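Local atomic coordinates of Non-structural protein 2 (Human respiratory syncytial virus A, PDB entry 7LDK), a protein that suppresses the host type I interferon response, probably acting with NS1 to repress IRF3 activation and interacting with RIGI to block signalling. Residues 90-96 with 108-113; 31-36 with 66-70; 23-28 with 82-86. All blocks are in the same frame, centred on the assembly; numbering follows the deposited sequence.

Interaction 1 of 3, residues 90-96 with 108-113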
ATOM      1  N   GLY A  90       0.499   5.372  12.132  1.00 55.31           N
ATOM      2  CA  GLY A  90       0.341   4.107  11.385  1.00 53.41           C
ATOM      3  C   GLY A  90      -0.658   4.197  10.234  1.00 53.82           C
ATOM      4  O   GLY A  90      -1.426   3.210   9.985  1.00 56.29           O
ATOM      5  N   THR A  91      -0.615   5.294   9.488  1.00 54.13           N
ATOM      6  CA  THR A  91      -1.577   5.681   8.418  1.00 54.55           C
ATOM      7  C   THR A  91      -1.181   5.108   7.033  1.00 51.93           C
ATOM      8  O   THR A  91      -1.947   5.314   6.047  1.00 50.26           O
ATOM      9  CB  THR A  91      -1.595   7.212   8.382  1.00 57.32           C
ATOM     10  OG1 THR A  91      -2.764   7.625   7.684  1.00 59.78           O
ATOM     11  CG2 THR A  91      -0.344   7.768   7.734  1.00 56.29           C
ATOM     12  N   PHE A  92      -0.006   4.471   6.911  1.00 51.28           N
ATOM     13  CA  PHE A  92       0.413   3.835   5.633  1.00 49.06           C
ATOM     14  C   PHE A  92      -0.275   2.473   5.499  1.00 46.77           C
ATOM     15  O   PHE A  92      -0.445   1.742   6.478  1.00 48.18           O
ATOM     16  CB  PHE A  92       1.939   3.788   5.500  1.00 49.07           C
ATOM     17  CG  PHE A  92       2.562   5.089   5.051  1.00 51.34           C
ATOM     18  CD1 PHE A  92       1.796   6.237   4.839  1.00 53.50           C
ATOM     19  CD2 PHE A  92       3.933   5.174   4.851  1.00 51.74           C
ATOM     20  CE1 PHE A  92       2.388   7.433   4.459  1.00 54.33           C
ATOM     21  CE2 PHE A  92       4.522   6.374   4.467  1.00 53.27           C
ATOM     22  CZ  PHE A  92       3.750   7.501   4.274  1.00 54.16           C
ATOM     23  N   PRO A  93      -0.699   2.109   4.272  1.00 43.58           N
ATOM     24  CA  PRO A  93      -1.390   0.852   4.025  1.00 41.70           C
ATOM     25  C   PRO A  93      -0.483  -0.356   4.254  1.00 39.78           C
ATOM     26  O   PRO A  93       0.715  -0.239   4.090  1.00 40.44           O
ATOM     27  CB  PRO A  93      -1.766   0.950   2.540  1.00 41.15           C
ATOM     28  CG  PRO A  93      -0.670   1.787   1.967  1.00 40.75           C
ATOM     29  CD  PRO A  93      -0.474   2.849   3.024  1.00 43.44           C
ATOM     30  N   MET A  94      -1.100  -1.462   4.653  1.00 39.36           N
ATOM     31  CA  MET A  94      -0.479  -2.802   4.802  1.00 38.23           C
ATOM     32  C   MET A  94      -1.151  -3.751   3.817  1.00 33.45           C
ATOM     33  O   MET A  94      -2.369  -3.740   3.647  1.00 33.01           O
ATOM     34  CB  MET A  94      -0.697  -3.368   6.207  1.00 43.91           C
ATOM     35  CG  MET A  94      -0.008  -2.639   7.318  1.00 49.25           C
ATOM     36  SD  MET A  94      -0.983  -2.925   8.833  1.00 62.77           S
ATOM     37  CE  MET A  94      -0.996  -1.262   9.519  1.00 67.26           C
ATOM     38  N   PRO A  95      -0.381  -4.641   3.165  1.00 29.18           N
ATOM     39  CA  PRO A  95      -0.954  -5.604   2.239  1.00 27.18           C
ATOM     40  C   PRO A  95      -1.509  -6.837   2.965  1.00 26.18           C
ATOM     41  O   PRO A  95      -0.976  -7.230   3.940  1.00 26.60           O
ATOM     42  CB  PRO A  95       0.282  -5.944   1.407  1.00 26.67           C
ATOM     43  CG  PRO A  95       1.408  -5.968   2.412  1.00 27.53           C
ATOM     44  CD  PRO A  95       1.067  -4.824   3.338  1.00 28.72           C
ATOM     45  N   ILE A  96      -2.589  -7.398   2.456  1.00 25.63           N
ATOM     46  CA  ILE A  96      -3.138  -8.721   2.865  1.00 25.95           C
ATOM     47  C   ILE A  96      -2.700  -9.735   1.812  1.00 24.86           C
ATOM     48  O   ILE A  96      -3.150  -9.568   0.675  1.00 24.39           O
ATOM     49  CB  ILE A  96      -4.668  -8.678   2.941  1.00 27.03           C
ATOM     50  CG1 ILE A  96      -5.180  -7.516   3.791  1.00 28.51           C
ATOM     51  CG2 ILE A  96      -5.176 -10.019   3.424  1.00 27.99           C
ATOM     52  CD1 ILE A  96      -4.550  -7.456   5.163  1.00 29.51           C
ATOM     53  N   GLY A 108      -5.648  -7.566  -1.232  1.00 28.24           N
ATOM     54  CA  GLY A 108      -6.149  -6.253  -0.802  1.00 29.96           C
ATOM     55  C   GLY A 108      -5.197  -5.586   0.181  1.00 29.98           C
ATOM     56  O   GLY A 108      -4.037  -6.057   0.344  1.00 27.80           O
ATOM     57  N   ILE A 109      -5.693  -4.520   0.818  1.00 32.26           N
ATOM     58  CA  ILE A 109      -4.918  -3.659   1.752  1.00 32.88           C
ATOM     59  C   ILE A 109      -5.784  -3.307   2.956  1.00 34.44           C
ATOM     60  O   ILE A 109      -6.994  -3.186   2.764  1.00 35.34           O
ATOM     61  CB  ILE A 109      -4.435  -2.392   1.024  1.00 34.00           C
ATOM     62  CG1 ILE A 109      -5.606  -1.543   0.523  1.00 36.45           C
ATOM     63  CG2 ILE A 109      -3.503  -2.758  -0.115  1.00 32.76           C
ATOM     64  CD1 ILE A 109      -5.185  -0.372  -0.312  1.00 37.24           C
ATOM     65  N   LYS A 110      -5.164  -3.167   4.124  1.00 35.91           N
ATOM     66  CA  LYS A 110      -5.644  -2.310   5.234  1.00 40.02           C
ATOM     67  C   LYS A 110      -5.138  -0.895   4.973  1.00 43.43           C
ATOM     68  O   LYS A 110      -3.948  -0.649   5.124  1.00 44.73           O
ATOM     69  CB  LYS A 110      -5.056  -2.759   6.567  1.00 39.25           C
ATOM     70  CG  LYS A 110      -5.708  -3.949   7.194  1.00 39.76           C
ATOM     71  CD  LYS A 110      -5.355  -4.045   8.631  1.00 42.08           C
ATOM     72  CE  LYS A 110      -5.970  -2.951   9.476  1.00 45.23           C
ATOM     73  NZ  LYS A 110      -7.431  -3.126   9.589  1.00 47.86           N
ATOM     74  N   PRO A 111      -5.983   0.077   4.567  1.00 48.21           N
ATOM     75  CA  PRO A 111      -5.496   1.415   4.200  1.00 49.82           C
ATOM     76  C   PRO A 111      -4.759   2.154   5.331  1.00 51.61           C
ATOM     77  O   PRO A 111      -3.819   2.870   5.015  1.00 52.28           O
ATOM     78  CB  PRO A 111      -6.774   2.179   3.810  1.00 52.76           C
ATOM     79  CG  PRO A 111      -7.791   1.089   3.489  1.00 52.13           C
ATOM     80  CD  PRO A 111      -7.440  -0.051   4.420  1.00 50.87           C
ATOM     81  N   THR A 112      -5.187   1.951   6.584  1.00 54.35           N
ATOM     82  CA  THR A 112      -4.548   2.466   7.832  1.00 57.62           C
ATOM     83  C   THR A 112      -4.715   1.438   8.953  1.00 59.50           C
ATOM     84  O   THR A 112      -5.305   0.402   8.694  1.00 57.53           O
ATOM     85  CB  THR A 112      -5.145   3.812   8.281  1.00 61.40           C
ATOM     86  OG1 THR A 112      -6.333   3.571   9.039  1.00 63.48           O
ATOM     87  CG2 THR A 112      -5.459   4.741   7.129  1.00 60.79           C
ATOM     88  N   LYS A 113      -4.214   1.749  10.150  1.00 64.39           N
ATOM     89  CA  LYS A 113      -4.351   0.941  11.392  1.00 68.71           C
ATOM     90  C   LYS A 113      -5.833   0.698  11.714  1.00 70.41           C
ATOM     91  O   LYS A 113      -6.177  -0.425  12.081  1.00 68.86           O
ATOM     92  CB  LYS A 113      -3.761   1.694  12.588  1.00 75.11           C
ATOM     93  CG  LYS A 113      -2.406   1.254  13.114  1.00 76.94           C
ATOM     94  CD  LYS A 113      -2.155   1.917  14.478  1.00 82.93           C
ATOM     95  CE  LYS A 113      -1.173   1.183  15.370  1.00 85.11           C
ATOM     96  NZ  LYS A 113       0.007   0.717  14.599  1.00 83.07           N
TER

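Interaction 2 of 3, residues 31-36 with 66-70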
ATOM      1  N   LEU A  31      -5.109   9.435  -1.079  1.00 52.16           N
ATOM      2  CA  LEU A  31      -3.926   9.186  -1.944  1.00 50.32           C
ATOM      3  C   LEU A  31      -3.711   7.680  -2.103  1.00 46.96           C
ATOM      4  O   LEU A  31      -3.398   7.242  -3.205  1.00 45.66           O
ATOM      5  CB  LEU A  31      -2.691   9.837  -1.312  1.00 49.99           C
ATOM      6  CG  LEU A  31      -2.596  11.347  -1.457  1.00 53.30           C
ATOM      7  CD1 LEU A  31      -1.559  11.882  -0.481  1.00 52.96           C
ATOM      8  CD2 LEU A  31      -2.277  11.725  -2.899  1.00 54.54           C
ATOM      9  N   THR A  32      -3.826   6.921  -1.014  1.00 46.24           N
ATOM     10  CA  THR A  32      -3.648   5.448  -1.003  1.00 43.88           C
ATOM     11  C   THR A  32      -4.630   4.821  -2.000  1.00 44.87           C
ATOM     12  O   THR A  32      -4.236   3.928  -2.739  1.00 42.42           O
ATOM     13  CB  THR A  32      -3.796   4.919   0.421  1.00 43.81           C
ATOM     14  OG1 THR A  32      -2.651   5.380   1.136  1.00 43.60           O
ATOM     15  CG2 THR A  32      -3.880   3.413   0.496  1.00 42.09           C
ATOM     16  N   ARG A  33      -5.856   5.314  -2.074  1.00 48.34           N
ATOM     17  CA  ARG A  33      -6.872   4.750  -2.993  1.00 50.05           C
ATOM     18  C   ARG A  33      -6.484   5.057  -4.446  1.00 49.68           C
ATOM     19  O   ARG A  33      -6.742   4.207  -5.306  1.00 49.24           O
ATOM     20  CB  ARG A  33      -8.254   5.267  -2.584  1.00 55.99           C
ATOM     21  CG  ARG A  33      -8.657   4.871  -1.167  1.00 58.26           C
ATOM     22  CD  ARG A  33     -10.093   4.390  -1.052  1.00 63.05           C
ATOM     23  NE  ARG A  33     -10.296   3.195  -1.867  1.00 62.75           N
ATOM     24  CZ  ARG A  33     -11.470   2.626  -2.112  1.00 65.04           C
ATOM     25  NH1 ARG A  33     -11.513   1.546  -2.874  1.00 63.94           N
ATOM     26  NH2 ARG A  33     -12.585   3.131  -1.603  1.00 68.93           N
ATOM     27  N   ASP A  34      -5.871   6.215  -4.699  1.00 50.81           N
ATOM     28  CA  ASP A  34      -5.355   6.639  -6.030  1.00 52.64           C
ATOM     29  C   ASP A  34      -4.130   5.816  -6.437  1.00 49.06           C
ATOM     30  O   ASP A  34      -4.027   5.450  -7.609  1.00 49.44           O
ATOM     31  CB  ASP A  34      -4.973   8.123  -6.039  1.00 55.83           C
ATOM     32  CG  ASP A  34      -6.159   9.090  -5.982  1.00 60.74           C
ATOM     33  OD1 ASP A  34      -7.300   8.665  -6.341  1.00 62.60           O
ATOM     34  OD2 ASP A  34      -5.941  10.282  -5.598  1.00 62.67           O
ATOM     35  N   ILE A  35      -3.222   5.561  -5.503  1.00 46.02           N
ATOM     36  CA  ILE A  35      -1.940   4.854  -5.775  1.00 43.90           C
ATOM     37  C   ILE A  35      -2.180   3.349  -5.920  1.00 41.18           C
ATOM     38  O   ILE A  35      -1.669   2.771  -6.874  1.00 41.28           O
ATOM     39  CB  ILE A  35      -0.911   5.161  -4.677  1.00 43.20           C
ATOM     40  CG1 ILE A  35      -0.468   6.625  -4.740  1.00 46.01           C
ATOM     41  CG2 ILE A  35       0.273   4.211  -4.779  1.00 41.50           C
ATOM     42  CD1 ILE A  35       0.298   7.071  -3.529  1.00 45.34           C
ATOM     43  N   ILE A  36      -2.892   2.726  -4.984  1.00 39.39           N
ATOM     44  CA  ILE A  36      -3.022   1.245  -4.960  1.00 37.11           C
ATOM     45  C   ILE A  36      -4.217   0.850  -5.820  1.00 38.46           C
ATOM     46  O   ILE A  36      -5.318   0.636  -5.303  1.00 39.69           O
ATOM     47  CB  ILE A  36      -3.029   0.682  -3.535  1.00 35.13           C
ATOM     48  CG1 ILE A  36      -1.732   1.064  -2.817  1.00 33.99           C
ATOM     49  CG2 ILE A  36      -3.219  -0.823  -3.574  1.00 34.18           C
ATOM     50  CD1 ILE A  36      -1.599   0.522  -1.441  1.00 33.10           C
ATOM     51  N   TYR A  66       4.841   1.455  -3.008  1.00 29.85           N
ATOM     52  CA  TYR A  66       3.921   2.476  -2.460  1.00 29.75           C
ATOM     53  C   TYR A  66       4.669   3.784  -2.249  1.00 31.90           C
ATOM     54  O   TYR A  66       4.250   4.793  -2.799  1.00 33.16           O
ATOM     55  CB  TYR A  66       3.304   2.046  -1.137  1.00 28.03           C
ATOM     56  CG  TYR A  66       2.437   3.128  -0.551  1.00 28.67           C
ATOM     57  CD1 TYR A  66       1.230   3.466  -1.125  1.00 29.25           C
ATOM     58  CD2 TYR A  66       2.866   3.863   0.537  1.00 29.67           C
ATOM     59  CE1 TYR A  66       0.449   4.476  -0.595  1.00 31.06           C
ATOM     60  CE2 TYR A  66       2.103   4.883   1.076  1.00 31.11           C
ATOM     61  CZ  TYR A  66       0.884   5.196   0.504  1.00 31.94           C
ATOM     62  OH  TYR A  66       0.093   6.179   1.040  1.00 34.07           O
ATOM     63  N   GLU A  67       5.743   3.757  -1.464  1.00 32.75           N
ATOM     64  CA  GLU A  67       6.534   4.964  -1.124  1.00 35.23           C
ATOM     65  C   GLU A  67       6.979   5.700  -2.392  1.00 36.97           C
ATOM     66  O   GLU A  67       6.901   6.924  -2.380  1.00 38.45           O
ATOM     67  CB  GLU A  67       7.771   4.600  -0.318  1.00 36.50           C
ATOM     68  CG  GLU A  67       7.479   4.084   1.076  1.00 36.26           C
ATOM     69  CD  GLU A  67       8.609   3.276   1.728  1.00 37.40           C
ATOM     70  OE1 GLU A  67       9.732   3.136   1.123  1.00 38.97           O
ATOM     71  OE2 GLU A  67       8.375   2.793   2.871  1.00 37.50           O
ATOM     72  N   MET A  68       7.424   4.990  -3.430  1.00 37.49           N
ATOM     73  CA  MET A  68       7.871   5.626  -4.695  1.00 40.98           C
ATOM     74  C   MET A  68       6.674   6.336  -5.343  1.00 41.70           C
ATOM     75  O   MET A  68       6.812   7.500  -5.727  1.00 44.43           O
ATOM     76  CB  MET A  68       8.404   4.616  -5.709  1.00 42.47           C
ATOM     77  CG  MET A  68       9.598   3.826  -5.247  1.00 43.47           C
ATOM     78  SD  MET A  68      11.172   4.634  -5.541  1.00 49.14           S
ATOM     79  CE  MET A  68      11.162   4.738  -7.335  1.00 51.97           C
ATOM     80  N   LYS A  69       5.544   5.653  -5.495  1.00 39.40           N
ATOM     81  CA  LYS A  69       4.376   6.231  -6.190  1.00 40.63           C
ATOM     82  C   LYS A  69       3.878   7.432  -5.390  1.00 40.57           C
ATOM     83  O   LYS A  69       3.433   8.407  -6.020  1.00 43.06           O
ATOM     84  CB  LYS A  69       3.323   5.152  -6.422  1.00 40.05           C
ATOM     85  CG  LYS A  69       3.737   4.131  -7.479  1.00 41.42           C
ATOM     86  CD  LYS A  69       3.409   4.595  -8.907  1.00 45.65           C
ATOM     87  CE  LYS A  69       4.254   3.970 -10.003  1.00 47.59           C
ATOM     88  NZ  LYS A  69       5.453   4.800 -10.301  1.00 50.90           N
ATOM     89  N   LEU A  70       3.986   7.384  -4.064  1.00 38.05           N
ATOM     90  CA  LEU A  70       3.574   8.495  -3.181  1.00 39.11           C
ATOM     91  C   LEU A  70       4.489   9.694  -3.442  1.00 42.15           C
ATOM     92  O   LEU A  70       3.985  10.813  -3.728  1.00 44.91           O
ATOM     93  CB  LEU A  70       3.657   8.046  -1.724  1.00 37.02           C
ATOM     94  CG  LEU A  70       3.228   9.098  -0.700  1.00 38.61           C
ATOM     95  CD1 LEU A  70       1.822   9.592  -0.974  1.00 40.16           C
ATOM     96  CD2 LEU A  70       3.312   8.573   0.709  1.00 37.34           C
TER

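Interaction 3 of 3, residues 23-28 with 82-86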
ATOM      1  N   SER A  23      -7.761  16.840   8.548  1.00103.51           N
ATOM      2  CA  SER A  23      -6.489  16.241   9.037  1.00 97.04           C
ATOM      3  C   SER A  23      -5.925  15.272   7.982  1.00 89.81           C
ATOM      4  O   SER A  23      -6.674  14.755   7.098  1.00 86.83           O
ATOM      5  CB  SER A  23      -6.633  15.579  10.401  1.00 97.09           C
ATOM      6  OG  SER A  23      -6.683  14.154  10.311  1.00 92.02           O
ATOM      7  N   LEU A  24      -4.625  15.013   8.120  1.00 86.29           N
ATOM      8  CA  LEU A  24      -3.768  14.174   7.236  1.00 80.93           C
ATOM      9  C   LEU A  24      -4.452  12.844   6.915  1.00 78.19           C
ATOM     10  O   LEU A  24      -4.498  12.509   5.719  1.00 75.65           O
ATOM     11  CB  LEU A  24      -2.426  13.916   7.939  1.00 78.13           C
ATOM     12  CG  LEU A  24      -1.498  15.122   8.086  1.00 79.78           C
ATOM     13  CD1 LEU A  24      -0.686  15.060   9.372  1.00 80.31           C
ATOM     14  CD2 LEU A  24      -0.579  15.230   6.883  1.00 77.44           C
ATOM     15  N   GLU A  25      -4.929  12.118   7.936  1.00 79.15           N
ATOM     16  CA  GLU A  25      -5.445  10.730   7.788  1.00 77.26           C
ATOM     17  C   GLU A  25      -6.367  10.635   6.558  1.00 76.11           C
ATOM     18  O   GLU A  25      -6.214   9.642   5.818  1.00 72.49           O
ATOM     19  CB  GLU A  25      -6.155  10.235   9.053  1.00 81.25           C
ATOM     20  CG  GLU A  25      -6.474   8.732   9.006  1.00 79.74           C
ATOM     21  CD  GLU A  25      -7.098   8.055  10.227  1.00 82.99           C
ATOM     22  OE1 GLU A  25      -7.016   6.791  10.311  1.00 80.93           O
ATOM     23  OE2 GLU A  25      -7.682   8.770  11.087  1.00 88.24           O
ATOM     24  N   THR A  26      -7.271  11.599   6.339  1.00 78.12           N
ATOM     25  CA  THR A  26      -8.222  11.608   5.184  1.00 78.20           C
ATOM     26  C   THR A  26      -7.449  11.780   3.870  1.00 74.34           C
ATOM     27  O   THR A  26      -7.622  10.951   2.964  1.00 70.98           O
ATOM     28  CB  THR A  26      -9.271  12.727   5.268  1.00 85.15           C
ATOM     29  OG1 THR A  26      -9.603  12.969   6.634  1.00 90.17           O
ATOM     30  CG2 THR A  26     -10.520  12.423   4.463  1.00 86.55           C
ATOM     31  N   THR A  27      -6.629  12.834   3.787  1.00 74.59           N
ATOM     32  CA  THR A  27      -5.771  13.183   2.622  1.00 71.74           C
ATOM     33  C   THR A  27      -4.934  11.978   2.196  1.00 65.04           C
ATOM     34  O   THR A  27      -4.888  11.694   0.982  1.00 63.77           O
ATOM     35  CB  THR A  27      -4.811  14.317   2.977  1.00 73.30           C
ATOM     36  OG1 THR A  27      -5.624  15.320   3.589  1.00 78.35           O
ATOM     37  CG2 THR A  27      -4.046  14.824   1.770  1.00 73.18           C
ATOM     38  N   ILE A  28      -4.286  11.318   3.164  1.00 61.15           N
ATOM     39  CA  ILE A  28      -3.335  10.195   2.911  1.00 56.08           C
ATOM     40  C   ILE A  28      -4.116   8.965   2.443  1.00 54.12           C
ATOM     41  O   ILE A  28      -3.647   8.334   1.490  1.00 52.80           O
ATOM     42  CB  ILE A  28      -2.453   9.852   4.123  1.00 54.49           C
ATOM     43  CG1 ILE A  28      -1.551  11.007   4.557  1.00 56.66           C
ATOM     44  CG2 ILE A  28      -1.619   8.633   3.774  1.00 51.16           C
ATOM     45  CD1 ILE A  28      -0.523  10.645   5.603  1.00 55.29           C
ATOM     46  N   TYR A  82       4.177  13.083   5.515  1.00 51.81           N
ATOM     47  CA  TYR A  82       3.307  11.888   5.525  1.00 48.64           C
ATOM     48  C   TYR A  82       4.079  10.716   6.149  1.00 46.48           C
ATOM     49  O   TYR A  82       3.483   9.990   6.931  1.00 45.84           O
ATOM     50  CB  TYR A  82       2.795  11.589   4.113  1.00 46.86           C
ATOM     51  CG  TYR A  82       1.924  12.650   3.474  1.00 49.37           C
ATOM     52  CD1 TYR A  82       1.393  13.706   4.197  1.00 52.95           C
ATOM     53  CD2 TYR A  82       1.596  12.579   2.129  1.00 48.74           C
ATOM     54  CE1 TYR A  82       0.600  14.674   3.596  1.00 55.84           C
ATOM     55  CE2 TYR A  82       0.786  13.522   1.520  1.00 51.54           C
ATOM     56  CZ  TYR A  82       0.282  14.580   2.252  1.00 55.13           C
ATOM     57  OH  TYR A  82      -0.494  15.537   1.657  1.00 58.26           O
ATOM     58  N   THR A  83       5.362  10.528   5.841  1.00 45.92           N
ATOM     59  CA  THR A  83       6.156   9.413   6.420  1.00 44.81           C
ATOM     60  C   THR A  83       6.324   9.631   7.932  1.00 47.77           C
ATOM     61  O   THR A  83       6.219   8.658   8.667  1.00 47.59           O
ATOM     62  CB  THR A  83       7.508   9.173   5.733  1.00 43.86           C
ATOM     63  OG1 THR A  83       8.328  10.314   5.907  1.00 46.72           O
ATOM     64  CG2 THR A  83       7.379   8.827   4.269  1.00 41.82           C
ATOM     65  N   GLU A  84       6.571  10.844   8.400  1.00 51.93           N
ATOM     66  CA  GLU A  84       6.742  11.114   9.858  1.00 55.89           C
ATOM     67  C   GLU A  84       5.360  10.981  10.531  1.00 56.92           C
ATOM     68  O   GLU A  84       5.299  10.531  11.690  1.00 58.51           O
ATOM     69  CB  GLU A  84       7.439  12.462  10.116  1.00 59.75           C
ATOM     70  CG  GLU A  84       8.880  12.527   9.621  1.00 60.35           C
ATOM     71  CD  GLU A  84       9.553  13.896   9.640  1.00 64.18           C
ATOM     72  OE1 GLU A  84       8.842  14.939   9.678  1.00 65.84           O
ATOM     73  OE2 GLU A  84      10.808  13.920   9.627  1.00 65.89           O
ATOM     74  N   TYR A  85       4.276  11.298   9.821  1.00 56.76           N
ATOM     75  CA  TYR A  85       2.889  11.109  10.310  1.00 58.31           C
ATOM     76  C   TYR A  85       2.579   9.612  10.463  1.00 55.89           C
ATOM     77  O   TYR A  85       1.944   9.240  11.452  1.00 57.80           O
ATOM     78  CB  TYR A  85       1.860  11.765   9.390  1.00 59.38           C
ATOM     79  CG  TYR A  85       0.474  11.746   9.975  1.00 62.40           C
ATOM     80  CD1 TYR A  85       0.156  12.555  11.055  1.00 67.35           C
ATOM     81  CD2 TYR A  85      -0.503  10.887   9.503  1.00 61.15           C
ATOM     82  CE1 TYR A  85      -1.113  12.558  11.617  1.00 70.21           C
ATOM     83  CE2 TYR A  85      -1.772  10.854  10.062  1.00 64.04           C
ATOM     84  CZ  TYR A  85      -2.080  11.704  11.113  1.00 68.66           C
ATOM     85  OH  TYR A  85      -3.333  11.699  11.654  1.00 72.04           O
ATOM     86  N   ASN A  86       3.008   8.778   9.516  1.00 52.28           N
ATOM     87  CA  ASN A  86       2.796   7.312   9.545  1.00 49.76           C
ATOM     88  C   ASN A  86       3.568   6.677  10.702  1.00 51.11           C
ATOM     89  O   ASN A  86       3.029   5.741  11.318  1.00 52.10           O
ATOM     90  CB  ASN A  86       3.198   6.614   8.247  1.00 46.30           C
ATOM     91  CG  ASN A  86       3.140   5.110   8.409  1.00 44.62           C
ATOM     92  OD1 ASN A  86       2.070   4.517   8.545  1.00 43.92           O
ATOM     93  ND2 ASN A  86       4.295   4.477   8.451  1.00 43.98           N
TER

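Interaction 1 of 3, residues 90-96 with 108-113
Strand 94-96 runs antiparallel to strand 108-110, with axes 4.5 Å apart at closest approach and N-to-C directions 138° apart, so the start of this beta hairpin is strongly twisted. M94 and K110 form a hydrogen-bonded pair: M94 N donates to K110 O at 3.0 Å and K110 N to M94 O at 2.9 Å. P95 and I109 follow as a non-hydrogen-bonded pair with CA atoms 4.4 Å apart, and I96 N then reaches G108 O at 2.9 Å, nearly straight at 176°. CA-H...O contacts supplement this ladder, P93 CA to K110 O and I109 CA to M94 O, both 3.2 Å. Beyond the strands the two segments remain adjacent, but K113 N to G90 O at 3.2 Å is weak. G90, just past a helix, has positive phi, a conformation that suits a residue without a side chain.

M94, K110 and I96 share one face: M94 CB lies 4.4 Å from K110 CB, and I96 CD1 lies 4.2 Å from K110 CG. The K110 ammonium turns away to the carbonyl of T115. P95 and I109 point to the other face, where I109 meets F62 of helix 55-89. T91 OG1 lies 4.0 Å from T112 CG2.

The pairing is therefore mostly backbone chemistry. P93 N, with no hydrogen, lies 3.3 Å from P111 O without a bond; the ladder of bridges ends at M94/K110. P95 needs no NH toward its partner, because it occupies a non-hydrogen-bonded position.

Interaction 2 of 3, residues 31-36 with 66-70
This is steep helix-helix packing: the axes of 31-35 and 66-70, on helices 24-35 and 55-89, approach to 10.4 Å with N-to-C directions 105° apart, side chains filling the gap. I35 carries the most buried area on its segment. Its mt rotamer sends CD1 to 3.6 Å from L70 CA and 3.9 Å from L70 CD1, while CG2 lies 3.6 Å from K69 CB and 3.9 Å from Y66 CD1. One isoleucine touches three residues of the facing helix.

Y66 and L70 both start sideways, but their chi1 values near 180° bring the side-chain ends closer to helix 24-35. L70 CD1 meets L31 CD1 at 4.1 Å, and Y66 CD1 meets I36 CD1 at the same distance. I36 is the first residue to leave helical geometry, so its mt side chain extends the apolar contact past the helix end. K69 contributes through its CB, while an mm start to its chain leads the amine away. P93 and F92 lie beside Y66, F92 edge-to-face with its ring.

T32, with chi1 near -70°, hydrogen-bonds mainly to the carbonyl of I28; its second, weak bond joins T32 OG1 to Y66 OH at 2.9 Å, and either hydroxyl could be the donor.

Interaction 3 of 3, residues 23-28 with 82-86
Two tyrosines one helical turn apart on helix 82-86 meet the first turn of helix 24-35. The axes of 24-28 and 82-86 approach to 11.3 Å with N-to-C directions 116° apart, a spacing bridged by side chains; no hydrogen bond crosses between the segments.

Y82 comes first, buried, with CA 7.3 Å from I28 CA, the nearest such pair. I28 CG1 stands 4.1 Å from the centroid of the Y82 ring and 15° off its normal, a CH-pi contact over the face, and I28 CD1 also touches Y82 CB at 3.8 Å. The ring edge takes L24, whose CD2 is 3.5 Å from Y82 CE1. Farther out, T27 CG2 lies 3.6 Å from Y82 OH, a contact without a hydrogen bond.

T83 directs its CB away, and Y85 is the next residue to engage. Its CB points toward helix 24-28, and L24 CD1 sits over its ring face in a second CH-pi contact, modelled too tightly for the exact distance to be trusted. I28 CD1 approaches Y85 CD2 at 3.9 Å, and E25 CB comes to 4.1 Å from Y85 OH. Y89 stacks on the Y85 ring. N86 faces another partner: its OD1 accepts from the backbone N of F92.

L24 and I28, spaced i, i+4, thus interlock with tyrosines spaced i, i+3: helix-helix packing with CH-pi contacts, joining the N-terminal turn of helix 24-35 to the C-terminal part of helix 55-89.

Overall arrangement
Interactions 2 and 3 both join helix 24-35 to helix 55-89, with centres 12 Å apart; interaction 2 is nested inside the chain loop closed by interaction 3. The CA traces of 66-70 and 82-86 head in roughly opposed directions, so the chain bends back between them and meets helix 24-35 twice. Interaction 1 follows both in sequence, opening the three-stranded antiparallel sheet directly after helix 55-89; its centre lies 11 Å from interaction 2 and 13 Å from interaction 3. P93 CD touches Y66 CZ at 3.7 Å, and T91 CG2 touches I28 CD1 at 3.6 Å. Helices 24-35 and 55-89 and the start of the sheet therefore pack against one another in this alpha+beta fold.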